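Local coordinates for protein group II chitinase (PDB 6JAX) that probably hydrolyses internal beta-1,4 linkages of chitin through this glycoside hydrolase family 18 domain, which here binds glucosamine units along its cleft, at residues 12-17 against 347-352; 19-24 against 278-283. All coordinates share one frame; numbering follows the deposited sequence.

Contact 1: residues 12-17 against 347-352; sequences YYTNWS and ALDLDD. With GCS (2-amino-2-deoxy-beta-D-glucopyranose), chain C.
Asp349 reaches across to Thr14 and Ser17, its carboxylate the polar centre of this buried contact. Its CB packs against Ser17 CB at 3.5 Å, and the torsion that sets CG between the backbone N and the carbonyl carbon (chi1 52°) carries Asp349 CG to within 3.4 Å of Ser17 CB. OD1 accepts from Thr14 OG1 at 2.7 Å, met from 54° above the carboxylate plane, and takes a second proton from water 1, itself bound by Thr14 N. OD2 accepts from water 2, which also donates to Thr14 OG1, and carries a salt bridge to Arg20. Ser17 OG donates back to Thr14 O (2.7 Å). The Thr14 methyl, CG2, touches Ala347 CB at 4.0 Å. The backbones join through Leu348 N to Tyr12 O, 3.0 Å and almost straight (177°), just after a cis peptide that precedes Ala347. Tyr12 OH leaves the contact for Asp124. Strands 8-14 and 342-346 run parallel side by side, so this polar cluster sits where the first and last barrel strands meet, an arrangement that belongs to the family 18 TIM barrel and borders its sugar cleft.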
loop_
_atom_site.group_PDB
_atom_site.type_symbol
_atom_site.label_atom_id
_atom_site.label_comp_id
_atom_site.label_asym_id
_atom_site.label_seq_id
_atom_site.Cartn_x
_atom_site.Cartn_y
_atom_site.Cartn_z
ATOM N N TYR A 12 -5.085 4.009 2.609
ATOM C CA TYR A 12 -4.588 3.437 3.852
ATOM C C TYR A 12 -4.350 4.542 4.871
ATOM O O TYR A 12 -3.752 5.579 4.560
ATOM C CB TYR A 12 -3.308 2.621 3.630
ATOM C CG TYR A 12 -3.626 1.218 3.164
ATOM C CD1 TYR A 12 -3.884 0.193 4.081
ATOM C CD2 TYR A 12 -3.694 0.930 1.801
ATOM C CE1 TYR A 12 -4.204 -1.088 3.640
ATOM C CE2 TYR A 12 -4.040 -0.336 1.358
ATOM C CZ TYR A 12 -4.287 -1.334 2.280
ATOM O OH TYR A 12 -4.621 -2.592 1.825
ATOM N N TYR A 13 -4.836 4.309 6.082
ATOM C CA TYR A 13 -4.575 5.112 7.269
ATOM C C TYR A 13 -3.572 4.339 8.126
ATOM O O TYR A 13 -3.617 3.113 8.174
ATOM C CB TYR A 13 -5.891 5.353 8.039
ATOM C CG TYR A 13 -5.656 5.921 9.413
ATOM C CD1 TYR A 13 -5.534 7.290 9.596
ATOM C CD2 TYR A 13 -5.513 5.082 10.521
ATOM C CE1 TYR A 13 -5.278 7.822 10.871
ATOM C CE2 TYR A 13 -5.245 5.601 11.777
ATOM C CZ TYR A 13 -5.121 6.955 11.945
ATOM O OH TYR A 13 -4.856 7.444 13.210
ATOM N N THR A 14 -2.646 5.046 8.794
ATOM C CA THR A 14 -1.697 4.364 9.680
ATOM C C THR A 14 -1.763 4.962 11.084
ATOM O O THR A 14 -1.666 6.184 11.249
ATOM C CB THR A 14 -0.252 4.410 9.133
ATOM O OG1 THR A 14 0.256 5.759 9.122
ATOM C CG2 THR A 14 -0.212 3.867 7.713
ATOM N N ASN A 15 -1.969 4.109 12.098
ATOM C CA ASN A 15 -2.070 4.660 13.448
ATOM C C ASN A 15 -0.738 5.226 13.936
ATOM O O ASN A 15 -0.736 6.177 14.733
ATOM C CB ASN A 15 -2.654 3.630 14.442
ATOM C CG ASN A 15 -1.798 2.380 14.621
ATOM O OD1 ASN A 15 -0.758 2.213 13.983
ATOM N ND2 ASN A 15 -2.265 1.469 15.493
ATOM N N TRP A 16 0.398 4.719 13.438
ATOM C CA TRP A 16 1.665 5.185 13.993
ATOM C C TRP A 16 2.076 6.560 13.473
ATOM O O TRP A 16 3.032 7.139 14.003
ATOM C CB TRP A 16 2.789 4.154 13.741
ATOM C CG TRP A 16 3.178 3.935 12.320
ATOM C CD1 TRP A 16 4.172 4.584 11.619
ATOM C CD2 TRP A 16 2.614 2.973 11.415
ATOM N NE1 TRP A 16 4.241 4.092 10.334
ATOM C CE2 TRP A 16 3.290 3.112 10.181
ATOM C CE3 TRP A 16 1.582 2.030 11.522
ATOM C CZ2 TRP A 16 2.980 2.325 9.062
ATOM C CZ3 TRP A 16 1.281 1.245 10.410
ATOM C CH2 TRP A 16 1.980 1.397 9.198
ATOM N N SER A 17 1.377 7.106 12.476
ATOM C CA SER A 17 1.669 8.454 12.000
ATOM C C SER A 17 1.334 9.517 13.042
ATOM O O SER A 17 1.725 10.678 12.878
ATOM C CB SER A 17 0.911 8.717 10.687
ATOM O OG SER A 17 -0.493 8.590 10.837
ATOM N N ALA A 347 0.427 6.318 1.804
ATOM C CA ALA A 347 -0.717 6.280 2.716
ATOM C C ALA A 347 -1.140 7.745 2.950
ATOM O O ALA A 347 -0.400 8.662 2.580
ATOM C CB ALA A 347 -0.345 5.579 4.050
ATOM N N LEU A 348 -2.308 7.955 3.567
ATOM C CA LEU A 348 -2.854 9.306 3.765
ATOM C C LEU A 348 -1.821 10.259 4.357
ATOM O O LEU A 348 -1.704 11.422 3.922
ATOM C CB LEU A 348 -4.066 9.233 4.697
ATOM C CG LEU A 348 -5.307 8.712 3.981
ATOM C CD1 LEU A 348 -6.311 8.212 5.024
ATOM C CD2 LEU A 348 -5.900 9.800 3.077
ATOM N N ASP A 349 -1.080 9.793 5.356
ATOM C CA ASP A 349 -0.206 10.640 6.164
ATOM C C ASP A 349 1.107 10.977 5.482
ATOM O O ASP A 349 1.920 11.699 6.063
ATOM C CB ASP A 349 0.108 9.956 7.502
ATOM C CG ASP A 349 0.615 8.546 7.307
ATOM O OD1 ASP A 349 -0.233 7.631 7.252
ATOM O OD2 ASP A 349 1.842 8.360 7.151
ATOM N N LEU A 350 1.351 10.476 4.282
ATOM C CA LEU A 350 2.622 10.725 3.629
ATOM C C LEU A 350 2.543 11.729 2.486
ATOM O O LEU A 350 3.583 12.252 2.071
ATOM C CB LEU A 350 3.207 9.400 3.116
ATOM C CG LEU A 350 3.371 8.293 4.175
ATOM C CD1 LEU A 350 3.634 6.954 3.491
ATOM C CD2 LEU A 350 4.513 8.612 5.188
ATOM N N ASP A 351 1.354 11.970 1.936
ATOM C CA ASP A 351 1.133 13.059 0.996
ATOM C C ASP A 351 1.318 14.386 1.740
ATOM O O ASP A 351 1.355 14.426 2.972
ATOM C CB ASP A 351 -0.277 12.908 0.410
ATOM C CG ASP A 351 -0.548 13.752 -0.817
ATOM O OD1 ASP A 351 0.347 14.428 -1.370
ATOM O OD2 ASP A 351 -1.728 13.741 -1.209
ATOM N N ASP A 352 1.430 15.482 0.993
ATOM C CA ASP A 352 1.624 16.796 1.623
ATOM C C ASP A 352 0.266 17.354 2.060
ATOM O O ASP A 352 -0.286 18.301 1.490
ATOM C CB ASP A 352 2.359 17.728 0.663
ATOM C CG ASP A 352 2.667 19.077 1.273
ATOM O OD1 ASP A 352 2.660 19.198 2.510
ATOM O OD2 ASP A 352 2.910 20.025 0.504
HETATM C C1 GCS C . 5.461 1.620 14.680
HETATM C C2 GCS C . 6.841 1.599 14.028
HETATM C C3 GCS C . 6.729 1.765 12.560
HETATM C C4 GCS C . 6.058 0.574 11.959
HETATM C C5 GCS C . 4.663 0.474 12.591
HETATM C C6 GCS C . 3.954 -0.749 12.083
HETATM N N2 GCS C . 7.771 2.652 14.534
HETATM O O3 GCS C . 8.054 1.945 11.983
HETATM O O4 GCS C . 5.984 0.764 10.528
HETATM O O5 GCS C . 4.676 0.458 14.076
HETATM O O6 GCS C . 4.628 -1.890 12.542
HETATM O O HOH W 1 -2.797 7.865 8.008
HETATM O O HOH W 2 2.886 5.999 7.739
#

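Contact 2: residues 19-24 against 278-283. With GCS (2-amino-2-deoxy-beta-D-glucopyranose), chain B.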
loop_
_atom_site.group_PDB
_atom_site.type_symbol
_atom_site.label_atom_id
_atom_site.label_comp_id
_atom_site.label_asym_id
_atom_site.label_seq_id
_atom_site.Cartn_x
_atom_site.Cartn_y
_atom_site.Cartn_z
ATOM N N TYR A 19 2.638 9.507 15.990
ATOM C CA TYR A 19 3.878 9.663 16.752
ATOM C C TYR A 19 4.964 10.265 15.867
ATOM O O TYR A 19 5.983 9.641 15.563
ATOM C CB TYR A 19 4.331 8.322 17.311
ATOM C CG TYR A 19 3.315 7.592 18.161
ATOM C CD1 TYR A 19 3.148 7.918 19.500
ATOM C CD2 TYR A 19 2.535 6.561 17.630
ATOM C CE1 TYR A 19 2.234 7.260 20.295
ATOM C CE2 TYR A 19 1.610 5.880 18.428
ATOM C CZ TYR A 19 1.466 6.238 19.760
ATOM O OH TYR A 19 0.563 5.586 20.576
ATOM N N ARG A 20 4.697 11.487 15.421
ATOM C CA ARG A 20 5.612 12.262 14.598
ATOM C C ARG A 20 5.637 13.693 15.104
ATOM O O ARG A 20 4.633 14.187 15.628
ATOM C CB ARG A 20 5.193 12.245 13.117
ATOM C CG ARG A 20 5.335 10.861 12.521
ATOM C CD ARG A 20 5.044 10.807 11.020
ATOM N NE ARG A 20 5.259 9.433 10.554
ATOM C CZ ARG A 20 4.606 8.861 9.548
ATOM N NH1 ARG A 20 3.694 9.542 8.873
ATOM N NH2 ARG A 20 4.855 7.595 9.233
ATOM N N PRO A 21 6.766 14.378 14.966
ATOM C CA PRO A 21 6.881 15.739 15.500
ATOM C C PRO A 21 6.251 16.784 14.595
ATOM O O PRO A 21 6.139 16.609 13.379
ATOM C CB PRO A 21 8.396 15.945 15.576
ATOM C CG PRO A 21 8.907 15.155 14.414
ATOM C CD PRO A 21 8.017 13.917 14.345
ATOM N N GLY A 22 5.862 17.899 15.218
ATOM C CA GLY A 22 5.449 19.079 14.469
ATOM C C GLY A 22 4.405 18.774 13.415
ATOM O O GLY A 22 3.383 18.125 13.677
ATOM N N ILE A 23 4.657 19.224 12.186
ATOM C CA ILE A 23 3.631 19.101 11.158
ATOM C C ILE A 23 3.512 17.687 10.625
ATOM O O ILE A 23 2.584 17.409 9.862
ATOM C CB ILE A 23 3.888 20.045 9.974
ATOM C CG1 ILE A 23 5.201 19.680 9.294
ATOM C CG2 ILE A 23 3.873 21.473 10.450
ATOM C CD1 ILE A 23 5.400 20.393 8.002
ATOM N N GLY A 24 4.421 16.793 11.005
ATOM C CA GLY A 24 4.296 15.408 10.574
ATOM C C GLY A 24 3.277 14.617 11.358
ATOM O O GLY A 24 2.903 13.513 10.932
ATOM N N TYR A 278 10.789 13.642 9.830
ATOM C CA TYR A 278 9.493 13.289 10.334
ATOM C C TYR A 278 9.182 11.787 10.338
ATOM O O TYR A 278 8.562 11.327 11.202
ATOM C CB TYR A 278 8.390 13.967 9.529
ATOM C CG TYR A 278 8.440 15.448 9.616
ATOM C CD1 TYR A 278 7.883 16.105 10.660
ATOM C CD2 TYR A 278 9.083 16.170 8.676
ATOM C CE1 TYR A 278 7.959 17.467 10.762
ATOM C CE2 TYR A 278 9.154 17.530 8.749
ATOM C CZ TYR A 278 8.599 18.183 9.810
ATOM O OH TYR A 278 8.664 19.509 9.885
ATOM N N THR A 279 9.580 11.071 9.314
ATOM C CA THR A 279 9.265 9.649 9.231
ATOM C C THR A 279 10.354 8.766 9.826
ATOM O O THR A 279 10.061 7.627 10.212
ATOM C CB THR A 279 8.988 9.256 7.773
ATOM O OG1 THR A 279 10.083 9.672 6.943
ATOM C CG2 THR A 279 7.699 9.931 7.296
ATOM N N ARG A 280 11.586 9.267 9.924
ATOM C CA ARG A 280 12.622 8.673 10.772
ATOM C C ARG A 280 12.855 7.198 10.450
ATOM O O ARG A 280 12.932 6.349 11.339
ATOM C CB ARG A 280 12.270 8.868 12.249
ATOM C CG ARG A 280 12.260 10.345 12.601
ATOM C CD ARG A 280 11.981 10.588 14.061
ATOM N NE ARG A 280 12.047 12.016 14.370
ATOM C CZ ARG A 280 11.708 12.546 15.542
ATOM N NH1 ARG A 280 11.265 11.770 16.522
ATOM N NH2 ARG A 280 11.800 13.855 15.733
ATOM N N ALA A 281 12.974 6.901 9.158
ATOM C CA ALA A 281 13.208 5.543 8.677
ATOM C C ALA A 281 14.216 5.614 7.540
ATOM O O ALA A 281 13.918 6.178 6.481
ATOM C CB ALA A 281 11.899 4.905 8.207
ATOM N N LYS A 282 15.403 5.048 7.759
ATOM C CA LYS A 282 16.429 5.030 6.728
ATOM C C LYS A 282 15.897 4.358 5.470
ATOM O O LYS A 282 15.272 3.293 5.541
ATOM C CB LYS A 282 17.671 4.299 7.256
ATOM C CG LYS A 282 18.787 4.147 6.255
ATOM C CD LYS A 282 19.989 3.424 6.890
ATOM C CE LYS A 282 19.629 1.999 7.293
ATOM N NZ LYS A 282 20.841 1.166 7.564
ATOM N N GLY A 283 16.141 4.983 4.312
ATOM C CA GLY A 283 15.666 4.452 3.045
ATOM C C GLY A 283 14.270 4.894 2.646
ATOM O O GLY A 283 13.798 4.500 1.575
HETATM C C1 GCS B . 5.367 3.893 19.639
HETATM C C2 GCS B . 4.094 3.187 19.227
HETATM C C3 GCS B . 4.264 2.281 18.044
HETATM C C4 GCS B . 5.071 2.798 16.864
HETATM C C5 GCS B . 6.235 3.710 17.334
HETATM C C6 GCS B . 6.641 4.743 16.338
HETATM N N2 GCS B . 3.631 2.425 20.434
HETATM O O1 GCS B . 5.067 4.806 20.606
HETATM O O3 GCS B . 2.926 1.963 17.582
HETATM O O4 GCS B . 5.564 1.632 16.137
HETATM O O5 GCS B . 5.936 4.607 18.463
HETATM O O6 GCS B . 7.404 5.681 17.066
HETATM O O HOH W 3 8.772 9.912 14.076
HETATM O O HOH W 4 7.064 7.590 11.682
#
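At the rim of the sugar cleft, the loop after strand 8-14 meets the long connection between strands 244-257 and 342-346, with Tyr278 laid against Pro21, Ile23 and Gly24. That connection is consistent with the alpha+beta insertion carried by many family 18 chitinases. Pro21 O meets the Tyr278 ring edge in its plane, 3.3 Å from CD1, and the same oxygen accepts from Gly24 N. Farther along the ring, Ile23 CG1 packs on Tyr278 CZ at 3.7 Å. Gly24, lacking a CB, lets Tyr278 CD1 approach its N to 3.5 Å. Arg20, extended from CG to NE, runs past Tyr278 O; Thr279 CG2 sits over one face of its guanidinium, 4.0 Å from Arg20 CZ, NH1 being held by Asp349. Arg280 approaches Pro21 from the opposite direction, its guanidinium face over the proline ring, with Arg280 NH2 3.4 Å from Pro21 CG, and its NE bonded to Glu277 O. Water 3 bridges Tyr19 O and Tyr278 O. Water 4 takes the NE proton of Arg20 at 2.8 Å, in the guanidinium plane, and donates weakly to Thr279 O. Packing and water bridges thus join the loops, probably leaving this junction more yielding than a directly hydrogen-bonded one.

The two contacts, centred 11 Å apart, are joined by a salt bridge between Arg20 NH1 and Asp349 OD2 (2.8 Å), which ties the loop of contact 2 to the barrel end of contact 1. Leu350 CD2 packs beside the bridge, 4.0 Å from Thr279 CG2. Each first segment also offers an aromatic face to the bound sugar. Trp16 is backed by Thr14 on its other face. Trp16 CD2 lies 3.4 Å from C5 of the chain C glucosamine; the Tyr19 ring covers the chain B unit, Tyr19 CE2 to C2 3.7 Å. O4 of the chain B unit is bonded to C1 of the chain C unit, so neighbouring rings of one oligosaccharide rest on aromatic residues of the segments 12-17 and 19-24.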